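Local coordinates for protein arginase (Glaciozyma antarctica, PDB 5YNL) that probably hydrolyses L-arginine to L-ornithine and urea, as a cold-adapted member of the arginase family from an Antarctic yeast, at residues R277-D288 with T321-E331; A179-H187 with E240-I249. One frame throughout, in Å; residues are numbered along the deposited sequence.

Contact 1: R277-D288 with T321-E331; sequences RTRPIHLSFDVD and TNLLVSLDIME
Ile281 and Leu324 start the pairing of two parallel strands, 281-286 and 324-330, inside the eight-stranded sheet of the arginase alpha/beta fold. Their axes lie 4.6 Å apart, with only 5° between them. A beta bulge shifts the register after Ile281. There Ile281 O accepts from Val325 N at 3.0 Å and, more weakly, from Ser326 N. Past the bulge, Leu283 N bonds to Ser326 O, and the pattern continues to Val287 N and Met330 O.

On the Ile281 face, Leu324 CD1 touches Leu283 CB at 3.7 Å and also meets Ile281 CG2. Leu327 and Ile329 share this face and pack on helix 345-356. On the other face, Ser326 CB, in one of two conformers, lies over the His282 ring, offset toward its rim, 3.6 Å from the centroid. His282 CG is anti to the backbone N (chi1 -167°), which brings ND1 to a weak bond with Ser326 O. Asp328 OD1 lies in the ring plane at its edge, 3.0 Å from His282 CE1, and also bonds to Thr161.

Strand 281-286 runs into the SFDVD sequence, with Glu331 beside it; in related arginases this sequence contributes manganese ligands. Asp286 OD2 approaches Glu331 OE2 to 2.9 Å, not as a hydrogen bond, consistent with acids gathered round a cation in relatives. Asp286 OD1 accepts from Asp288 N at 2.6 Å, an Asx turn. Glu331 OE2 also bonds to His195.

Contact 2: A179-H187 with E240-I249; sequences AHADINTPH and ERKILKDNNI
Ile183 reaches from the loop 179-187 against helix 241-246 and the turn that follows it. This is the tight part, and no hydrogen bond crosses it. The loop begins within the DAHAD sequence, which binds manganese in related arginases; Ile183 follows it directly. Ile183 CD1 meets Ile249 CD1 tip to tip at 3.7 Å. The Leu244 side chain crosses that of Ile183 obliquely, its CD2 3.7 Å from Ile183 CD1. With CG1 anti to the backbone N (chi1 -151°), the longer branch is carried to these two residues. Ile183 CG2 rests 3.8 Å from Ile243 CG2, where the two side chains slide past in opposite directions. Ala181 CB is 4.1 Å from Leu244 CD2. An alanine at Ile183 is likely to leave a gap facing Leu244 and Ile249 and to deprive Ile243 of its main apolar neighbour in the loop.

The other side is looser. Thr185 and Glu240 are partly exposed, and Thr185 CG2 is 4.4 Å from Ile243 CD1. Asn184 OD1 is buried without a polar partner in the model; it lies 4.0 Å from Glu240 CB.

The helix ends in a Schellman motif at Asn248, and Asn247 ND2 bonds back to Ile243 O at 2.8 Å. The contact's centre lies about 17 Å from that of the chain. Tyr230 of strand 228-233 touches Ile183, Leu244 and Ile249, and Val199 of helix 198-202 packs on Ile183.

Going from the N terminus, the chain leaves strand 173-177 and enters loop 179-187. It then passes helix 198-202 and strand 228-233 before helix 241-246 returns to that loop and closes contact 2. Strand 250-253 at the sheet edge and helix 254-273 follow. Strand 281-286 then connects through helix 308-320 to strand 324-330, a beta-alpha-beta crossover that closes contact 1. The two loops are in series and neither encloses the other. Contact 1 joins inner strands of the sheet; contact 2 fastens the loop after strand 173-177 to helix 241-246. Their centres are about 20 Å apart, yet they meet where Asp288 OD2 packs 3.2 Å from His180 NE2.

Contact 1: R277-D288 with T321-E331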
loop_
_atom_site.group_PDB
_atom_site.type_symbol
_atom_site.label_atom_id
_atom_site.label_comp_id
_atom_site.label_asym_id
_atom_site.label_seq_id
_atom_site.Cartn_x
_atom_site.Cartn_y
_atom_site.Cartn_z
ATOM N N ARG A 277 7.644 -1.204 17.607
ATOM C CA ARG A 277 8.460 -1.288 16.399
ATOM C C ARG A 277 8.987 -2.696 16.116
ATOM O O ARG A 277 10.156 -2.859 15.738
ATOM C CB ARG A 277 9.645 -0.317 16.461
ATOM C CG ARG A 277 9.255 1.164 16.550
ATOM C CD ARG A 277 8.316 1.590 15.434
ATOM N NE ARG A 277 8.082 3.030 15.507
ATOM C CZ ARG A 277 7.192 3.607 16.310
ATOM N NH1 ARG A 277 6.433 2.863 17.104
ATOM N NH2 ARG A 277 7.061 4.921 16.321
ATOM N N THR A 278 8.144 -3.711 16.281
ATOM C CA THR A 278 8.576 -5.068 15.966
ATOM C C THR A 278 7.775 -5.745 14.846
ATOM O O THR A 278 8.117 -6.836 14.423
ATOM C CB THR A 278 8.619 -5.961 17.222
ATOM O OG1 THR A 278 7.436 -5.746 17.997
ATOM C CG2 THR A 278 9.846 -5.641 18.073
ATOM N N ARG A 279 6.723 -5.095 14.362
ATOM C CA ARG A 279 5.892 -5.648 13.286
ATOM C C ARG A 279 6.376 -5.260 11.891
ATOM O O ARG A 279 6.763 -4.106 11.666
ATOM C CB ARG A 279 4.434 -5.176 13.449
ATOM C CG ARG A 279 3.668 -5.811 14.645
ATOM C CD ARG A 279 2.208 -5.420 14.598
ATOM N NE ARG A 279 1.459 -5.781 15.796
ATOM C CZ ARG A 279 0.840 -6.947 15.992
ATOM N NH1 ARG A 279 0.188 -7.157 17.120
ATOM N NH2 ARG A 279 0.877 -7.902 15.076
ATOM N N PRO A 280 6.346 -6.215 10.944
ATOM C CA PRO A 280 6.647 -5.857 9.548
ATOM C C PRO A 280 5.656 -4.785 9.098
ATOM O O PRO A 280 4.527 -4.796 9.582
ATOM C CB PRO A 280 6.373 -7.160 8.779
ATOM C CG PRO A 280 6.495 -8.252 9.810
ATOM C CD PRO A 280 5.970 -7.631 11.088
ATOM N N ILE A 281 6.059 -3.874 8.218
ATOM C CA ILE A 281 5.156 -2.826 7.762
ATOM C C ILE A 281 4.785 -3.023 6.287
ATOM O O ILE A 281 5.668 -3.211 5.431
ATOM C CB ILE A 281 5.779 -1.405 7.944
ATOM C CG1 ILE A 281 5.646 -0.944 9.399
ATOM C CG2 ILE A 281 5.120 -0.382 7.008
ATOM C CD1 ILE A 281 6.600 0.240 9.799
ATOM N N HIS A 282 3.483 -2.957 6.000
ATOM C CA HIS A 282 2.985 -2.923 4.641
ATOM C C HIS A 282 2.543 -1.490 4.375
ATOM O O HIS A 282 1.569 -1.005 4.978
ATOM C CB HIS A 282 1.804 -3.894 4.452
ATOM C CG HIS A 282 1.432 -4.154 3.022
ATOM N ND1 HIS A 282 2.005 -3.488 1.954
ATOM C CD2 HIS A 282 0.530 -5.003 2.477
ATOM C CE1 HIS A 282 1.483 -3.926 0.825
ATOM N NE2 HIS A 282 0.577 -4.842 1.117
ATOM N N LEU A 283 3.253 -0.798 3.495
ATOM C CA LEU A 283 2.857 0.575 3.164
ATOM C C LEU A 283 2.159 0.582 1.828
ATOM O O LEU A 283 2.802 0.379 0.772
ATOM C CB LEU A 283 4.055 1.538 3.128
ATOM C CG LEU A 283 3.807 3.007 2.758
ATOM C CD1 LEU A 283 2.763 3.703 3.674
ATOM C CD2 LEU A 283 5.122 3.747 2.835
ATOM N N SER A 284 0.844 0.801 1.862
ATOM C CA SER A 284 0.063 0.772 0.621
ATOM C C SER A 284 -0.276 2.204 0.215
ATOM O O SER A 284 -1.228 2.799 0.746
ATOM C CB SER A 284 -1.203 -0.065 0.801
ATOM O OG SER A 284 -1.687 -0.497 -0.455
ATOM N N PHE A 285 0.513 2.740 -0.716
ATOM C CA PHE A 285 0.498 4.165 -1.056
ATOM C C PHE A 285 -0.228 4.454 -2.377
ATOM O O PHE A 285 0.190 3.987 -3.442
ATOM C CB PHE A 285 1.936 4.694 -1.164
ATOM C CG PHE A 285 2.059 6.171 -0.917
ATOM C CD1 PHE A 285 1.452 7.088 -1.765
ATOM C CD2 PHE A 285 2.776 6.641 0.164
ATOM C CE1 PHE A 285 1.560 8.463 -1.511
ATOM C CE2 PHE A 285 2.886 7.990 0.403
ATOM C CZ PHE A 285 2.269 8.907 -0.431
ATOM N N ASP A 286 -1.307 5.230 -2.306
ATOM C CA ASP A 286 -2.059 5.583 -3.490
ATOM C C ASP A 286 -1.716 7.004 -3.806
ATOM O O ASP A 286 -1.838 7.883 -2.959
ATOM C CB ASP A 286 -3.555 5.492 -3.237
ATOM C CG ASP A 286 -4.358 5.640 -4.501
ATOM O OD1 ASP A 286 -4.304 6.724 -5.125
ATOM O OD2 ASP A 286 -5.037 4.665 -4.891
ATOM N N VAL A 287 -1.298 7.227 -5.040
ATOM C CA VAL A 287 -0.859 8.531 -5.509
ATOM C C VAL A 287 -1.997 9.560 -5.576
ATOM O O VAL A 287 -1.737 10.757 -5.554
ATOM C CB VAL A 287 -0.100 8.344 -6.827
ATOM C CG1 VAL A 287 0.312 9.653 -7.448
ATOM C CG2 VAL A 287 1.124 7.502 -6.550
ATOM N N ASP A 288 -3.251 9.107 -5.595
ATOM C CA ASP A 288 -4.382 10.041 -5.513
ATOM C C ASP A 288 -4.476 10.802 -4.168
ATOM O O ASP A 288 -5.270 11.739 -4.027
ATOM C CB ASP A 288 -5.721 9.383 -5.934
ATOM C CG ASP A 288 -6.499 8.723 -4.767
ATOM O OD1 ASP A 288 -5.943 8.466 -3.665
ATOM O OD2 ASP A 288 -7.706 8.429 -4.975
ATOM N N THR A 321 12.579 3.050 9.850
ATOM C CA THR A 321 12.281 2.015 10.862
ATOM C C THR A 321 12.915 0.654 10.579
ATOM O O THR A 321 13.040 -0.161 11.493
ATOM C CB THR A 321 10.764 1.763 11.058
ATOM O OG1 THR A 321 10.310 0.860 10.052
ATOM C CG2 THR A 321 9.977 3.056 10.979
ATOM N N ASN A 322 13.280 0.416 9.320
ATOM C CA ASN A 322 13.712 -0.910 8.837
ATOM C C ASN A 322 12.634 -2.007 8.869
ATOM O O ASN A 322 12.933 -3.172 8.614
ATOM C CB ASN A 322 14.992 -1.400 9.545
ATOM C CG ASN A 322 16.208 -0.586 9.181
ATOM O OD1 ASN A 322 16.433 -0.280 8.005
ATOM N ND2 ASN A 322 17.007 -0.224 10.190
ATOM N N LEU A 323 11.389 -1.629 9.159
ATOM C CA LEU A 323 10.307 -2.613 9.318
ATOM C C LEU A 323 9.551 -2.909 8.011
ATOM O O LEU A 323 8.757 -3.849 7.940
ATOM C CB LEU A 323 9.335 -2.174 10.419
ATOM C CG LEU A 323 9.995 -1.859 11.778
ATOM C CD1 LEU A 323 9.099 -0.977 12.646
ATOM C CD2 LEU A 323 10.360 -3.128 12.527
ATOM N N LEU A 324 9.794 -2.111 6.975
ATOM C CA LEU A 324 9.033 -2.254 5.731
ATOM C C LEU A 324 9.336 -3.567 4.969
ATOM O O LEU A 324 10.485 -3.865 4.654
ATOM C CB LEU A 324 9.294 -1.049 4.833
ATOM C CG LEU A 324 8.565 -1.011 3.490
ATOM C CD1 LEU A 324 7.116 -0.546 3.687
ATOM C CD2 LEU A 324 9.322 -0.087 2.516
ATOM N N VAL A 325 8.300 -4.342 4.671
ATOM C CA VAL A 325 8.483 -5.521 3.831
ATOM C C VAL A 325 7.716 -5.417 2.513
ATOM O O VAL A 325 8.095 -6.041 1.528
ATOM C CB VAL A 325 8.079 -6.816 4.549
ATOM C CG1 VAL A 325 9.018 -7.094 5.732
ATOM C CG2 VAL A 325 6.621 -6.731 5.014
ATOM N N SER A 326 6.654 -4.616 2.488
ATOM C CA SER A 326 5.857 -4.445 1.278
ATOM C C SER A 326 5.433 -3.016 1.039
ATOM O O SER A 326 5.019 -2.308 1.968
ATOM C CB SER A 326 4.616 -5.326 1.297
ATOM O OG SER A 326 4.921 -6.613 0.823
ATOM N N LEU A 327 5.527 -2.619 -0.224
ATOM C CA LEU A 327 5.209 -1.277 -0.680
ATOM C C LEU A 327 4.311 -1.360 -1.907
ATOM O O LEU A 327 4.694 -1.986 -2.919
ATOM C CB LEU A 327 6.505 -0.565 -1.078
ATOM C CG LEU A 327 6.403 0.766 -1.825
ATOM C CD1 LEU A 327 5.754 1.822 -0.929
ATOM C CD2 LEU A 327 7.773 1.189 -2.272
ATOM N N ASP A 328 3.127 -0.753 -1.825
ATOM C CA ASP A 328 2.308 -0.556 -3.011
ATOM C C ASP A 328 2.415 0.906 -3.452
ATOM O O ASP A 328 2.339 1.823 -2.614
ATOM C CB ASP A 328 0.831 -0.815 -2.735
ATOM C CG ASP A 328 0.566 -2.110 -2.014
ATOM O OD1 ASP A 328 1.394 -3.052 -2.063
ATOM O OD2 ASP A 328 -0.521 -2.173 -1.405
ATOM N N ILE A 329 2.561 1.126 -4.752
ATOM C CA ILE A 329 2.468 2.467 -5.299
ATOM C C ILE A 329 1.312 2.402 -6.297
ATOM O O ILE A 329 1.482 1.882 -7.419
ATOM C CB ILE A 329 3.751 2.866 -6.052
ATOM C CG1 ILE A 329 4.991 2.696 -5.171
ATOM C CG2 ILE A 329 3.622 4.289 -6.637
ATOM C CD1 ILE A 329 5.235 3.820 -4.168
ATOM N N MET A 330 0.141 2.901 -5.909
ATOM C CA MET A 330 -1.061 2.640 -6.689
ATOM C C MET A 330 -1.552 3.868 -7.469
ATOM O O MET A 330 -1.160 5.005 -7.175
ATOM C CB MET A 330 -2.160 2.136 -5.747
ATOM C CG MET A 330 -1.800 0.883 -4.942
ATOM S SD MET A 330 -1.711 -0.671 -5.873
ATOM C CE MET A 330 -1.958 -1.859 -4.551
ATOM N N GLU A 331 -2.412 3.634 -8.454
ATOM C CA GLU A 331 -3.043 4.710 -9.220
ATOM C C GLU A 331 -2.070 5.752 -9.777
ATOM O O GLU A 331 -2.335 6.951 -9.745
ATOM C CB GLU A 331 -4.180 5.360 -8.423
ATOM C CG GLU A 331 -5.354 4.410 -8.186
ATOM C CD GLU A 331 -6.598 5.097 -7.625
ATOM O OE1 GLU A 331 -6.921 6.237 -8.059
ATOM O OE2 GLU A 331 -7.261 4.475 -6.758
#

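Contact 2: A179-H187 with E240-I249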
loop_
_atom_site.group_PDB
_atom_site.type_symbol
_atom_site.label_atom_id
_atom_site.label_comp_id
_atom_site.label_asym_id
_atom_site.label_seq_id
_atom_site.Cartn_x
_atom_site.Cartn_y
_atom_site.Cartn_z
ATOM N N ALA A 179 -6.873 9.111 -0.276
ATOM C CA ALA A 179 -7.919 10.085 0.002
ATOM C C ALA A 179 -9.189 9.347 0.402
ATOM O O ALA A 179 -10.118 9.941 0.962
ATOM C CB ALA A 179 -8.171 10.946 -1.227
ATOM N N HIS A 180 -9.223 8.049 0.093
ATOM C CA HIS A 180 -10.414 7.225 0.288
ATOM C C HIS A 180 -10.165 6.081 1.249
ATOM O O HIS A 180 -9.108 5.460 1.222
ATOM C CB HIS A 180 -10.855 6.628 -1.046
ATOM C CG HIS A 180 -10.901 7.613 -2.160
ATOM N ND1 HIS A 180 -11.626 8.790 -2.084
ATOM C CD2 HIS A 180 -10.315 7.614 -3.379
ATOM C CE1 HIS A 180 -11.487 9.460 -3.208
ATOM N NE2 HIS A 180 -10.693 8.768 -4.015
ATOM N N ALA A 181 -11.165 5.777 2.069
ATOM C CA ALA A 181 -11.065 4.666 3.016
ATOM C C ALA A 181 -11.231 3.299 2.342
ATOM O O ALA A 181 -10.768 2.295 2.879
ATOM C CB ALA A 181 -12.061 4.833 4.175
ATOM N N ASP A 182 -11.887 3.264 1.180
ATOM C CA ASP A 182 -12.121 2.010 0.447
ATOM C C ASP A 182 -12.613 0.850 1.353
ATOM O O ASP A 182 -12.180 -0.300 1.207
ATOM C CB ASP A 182 -10.853 1.587 -0.322
ATOM C CG ASP A 182 -10.471 2.560 -1.430
ATOM O OD1 ASP A 182 -11.331 3.336 -1.886
ATOM O OD2 ASP A 182 -9.301 2.531 -1.869
ATOM N N ILE A 183 -13.509 1.150 2.289
ATOM C CA ILE A 183 -13.887 0.147 3.280
ATOM C C ILE A 183 -15.324 -0.358 3.148
ATOM O O ILE A 183 -15.797 -1.120 3.991
ATOM C CB ILE A 183 -13.592 0.638 4.728
ATOM C CG1 ILE A 183 -13.287 -0.543 5.657
ATOM C CG2 ILE A 183 -14.726 1.490 5.270
ATOM C CD1 ILE A 183 -12.640 -0.120 6.942
ATOM N N ASN A 184 -16.005 0.039 2.080
ATOM C CA ASN A 184 -17.387 -0.394 1.871
ATOM C C ASN A 184 -17.576 -1.900 1.765
ATOM O O ASN A 184 -16.819 -2.582 1.077
ATOM C CB ASN A 184 -17.994 0.264 0.632
ATOM C CG ASN A 184 -18.996 1.330 0.985
ATOM O OD1 ASN A 184 -19.343 1.505 2.152
ATOM N ND2 ASN A 184 -19.484 2.040 -0.020
ATOM N N THR A 185 -18.593 -2.409 2.453
ATOM C CA THR A 185 -19.070 -3.766 2.209
ATOM C C THR A 185 -19.869 -3.720 0.909
ATOM O O THR A 185 -20.333 -2.650 0.504
ATOM C CB THR A 185 -19.970 -4.254 3.364
ATOM O OG1 THR A 185 -20.585 -5.503 3.019
ATOM C CG2 THR A 185 -21.060 -3.236 3.666
ATOM N N PRO A 186 -20.025 -4.869 0.234
ATOM C CA PRO A 186 -20.949 -4.914 -0.909
ATOM C C PRO A 186 -22.396 -4.621 -0.498
ATOM O O PRO A 186 -23.280 -4.542 -1.356
ATOM C CB PRO A 186 -20.821 -6.357 -1.398
ATOM C CG PRO A 186 -19.440 -6.755 -1.009
ATOM C CD PRO A 186 -19.175 -6.070 0.308
ATOM N N HIS A 187 -22.625 -4.471 0.805
ATOM C CA HIS A 187 -23.934 -4.117 1.335
ATOM C C HIS A 187 -24.032 -2.615 1.618
ATOM O O HIS A 187 -25.061 -2.131 2.089
ATOM C CB HIS A 187 -24.223 -4.915 2.607
ATOM N N GLU A 240 -17.248 4.001 4.363
ATOM C CA GLU A 240 -18.214 4.565 5.310
ATOM C C GLU A 240 -17.639 5.084 6.629
ATOM O O GLU A 240 -16.832 4.419 7.289
ATOM C CB GLU A 240 -19.361 3.577 5.578
ATOM C CG GLU A 240 -20.529 4.190 6.325
ATOM C CD GLU A 240 -21.039 5.461 5.667
ATOM O OE1 GLU A 240 -21.188 5.481 4.426
ATOM O OE2 GLU A 240 -21.290 6.443 6.396
ATOM N N ARG A 241 -18.072 6.287 6.989
ATOM C CA ARG A 241 -17.638 6.957 8.202
ATOM C C ARG A 241 -18.212 6.248 9.427
ATOM O O ARG A 241 -17.724 6.436 10.542
ATOM C CB ARG A 241 -18.080 8.419 8.151
ATOM C CG ARG A 241 -18.218 8.950 6.714
ATOM C CD ARG A 241 -18.743 10.383 6.651
ATOM N NE ARG A 241 -20.031 10.524 7.329
ATOM C CZ ARG A 241 -20.224 11.247 8.429
ATOM N NH1 ARG A 241 -21.431 11.307 8.981
ATOM N NH2 ARG A 241 -19.211 11.909 8.976
ATOM N N LYS A 242 -19.246 5.432 9.214
ATOM C CA LYS A 242 -19.808 4.604 10.285
ATOM C C LYS A 242 -19.015 3.310 10.473
ATOM O O LYS A 242 -18.733 2.911 11.602
ATOM C CB LYS A 242 -21.286 4.277 10.023
ATOM N N ILE A 243 -18.671 2.655 9.366
ATOM C CA ILE A 243 -17.906 1.410 9.404
ATOM C C ILE A 243 -16.569 1.628 10.125
ATOM O O ILE A 243 -16.139 0.801 10.938
ATOM C CB ILE A 243 -17.658 0.858 7.971
ATOM C CG1 ILE A 243 -18.975 0.417 7.310
ATOM C CG2 ILE A 243 -16.687 -0.309 7.998
ATOM C CD1 ILE A 243 -18.810 -0.112 5.877
ATOM N N LEU A 244 -15.932 2.759 9.829
ATOM C CA LEU A 244 -14.627 3.101 10.391
ATOM C C LEU A 244 -14.706 3.243 11.913
ATOM O O LEU A 244 -13.808 2.799 12.630
ATOM C CB LEU A 244 -14.081 4.395 9.769
ATOM C CG LEU A 244 -13.696 4.463 8.285
ATOM C CD1 LEU A 244 -13.135 5.829 7.959
ATOM C CD2 LEU A 244 -12.676 3.413 7.923
ATOM N N LYS A 245 -15.773 3.867 12.399
ATOM C CA LYS A 245 -15.923 4.101 13.834
ATOM C C LYS A 245 -16.414 2.858 14.582
ATOM O O LYS A 245 -16.057 2.650 15.745
ATOM C CB LYS A 245 -16.872 5.279 14.088
ATOM N N ASP A 246 -17.240 2.046 13.922
ATOM C CA ASP A 246 -17.737 0.810 14.516
ATOM C C ASP A 246 -16.589 -0.165 14.786
ATOM O O ASP A 246 -16.603 -0.885 15.779
ATOM C CB ASP A 246 -18.779 0.146 13.602
ATOM C CG ASP A 246 -20.118 0.872 13.591
ATOM O OD1 ASP A 246 -20.323 1.801 14.405
ATOM O OD2 ASP A 246 -20.978 0.493 12.768
ATOM N N ASN A 247 -15.597 -0.182 13.899
ATOM C CA ASN A 247 -14.482 -1.116 14.037
ATOM C C ASN A 247 -13.253 -0.477 14.666
ATOM O O ASN A 247 -12.183 -1.084 14.715
ATOM C CB ASN A 247 -14.134 -1.744 12.688
ATOM C CG ASN A 247 -15.274 -2.578 12.127
ATOM O OD1 ASN A 247 -15.336 -3.787 12.348
ATOM N ND2 ASN A 247 -16.190 -1.932 11.405
ATOM N N ASN A 248 -13.432 0.749 15.145
ATOM C CA ASN A 248 -12.394 1.486 15.862
ATOM C C ASN A 248 -11.044 1.565 15.139
ATOM O O ASN A 248 -9.980 1.320 15.719
ATOM C CB ASN A 248 -12.224 0.932 17.271
ATOM C CG ASN A 248 -11.602 1.940 18.214
ATOM O OD1 ASN A 248 -11.452 3.132 17.883
ATOM N ND2 ASN A 248 -11.244 1.476 19.402
ATOM N N ILE A 249 -11.103 1.919 13.863
ATOM C CA ILE A 249 -9.913 2.009 13.039
ATOM C C ILE A 249 -9.347 3.429 13.124
ATOM O O ILE A 249 -10.088 4.403 12.962
ATOM C CB ILE A 249 -10.242 1.586 11.586
ATOM C CG1 ILE A 249 -10.508 0.069 11.558
ATOM C CG2 ILE A 249 -9.131 1.971 10.633
ATOM C CD1 ILE A 249 -10.979 -0.477 10.231
#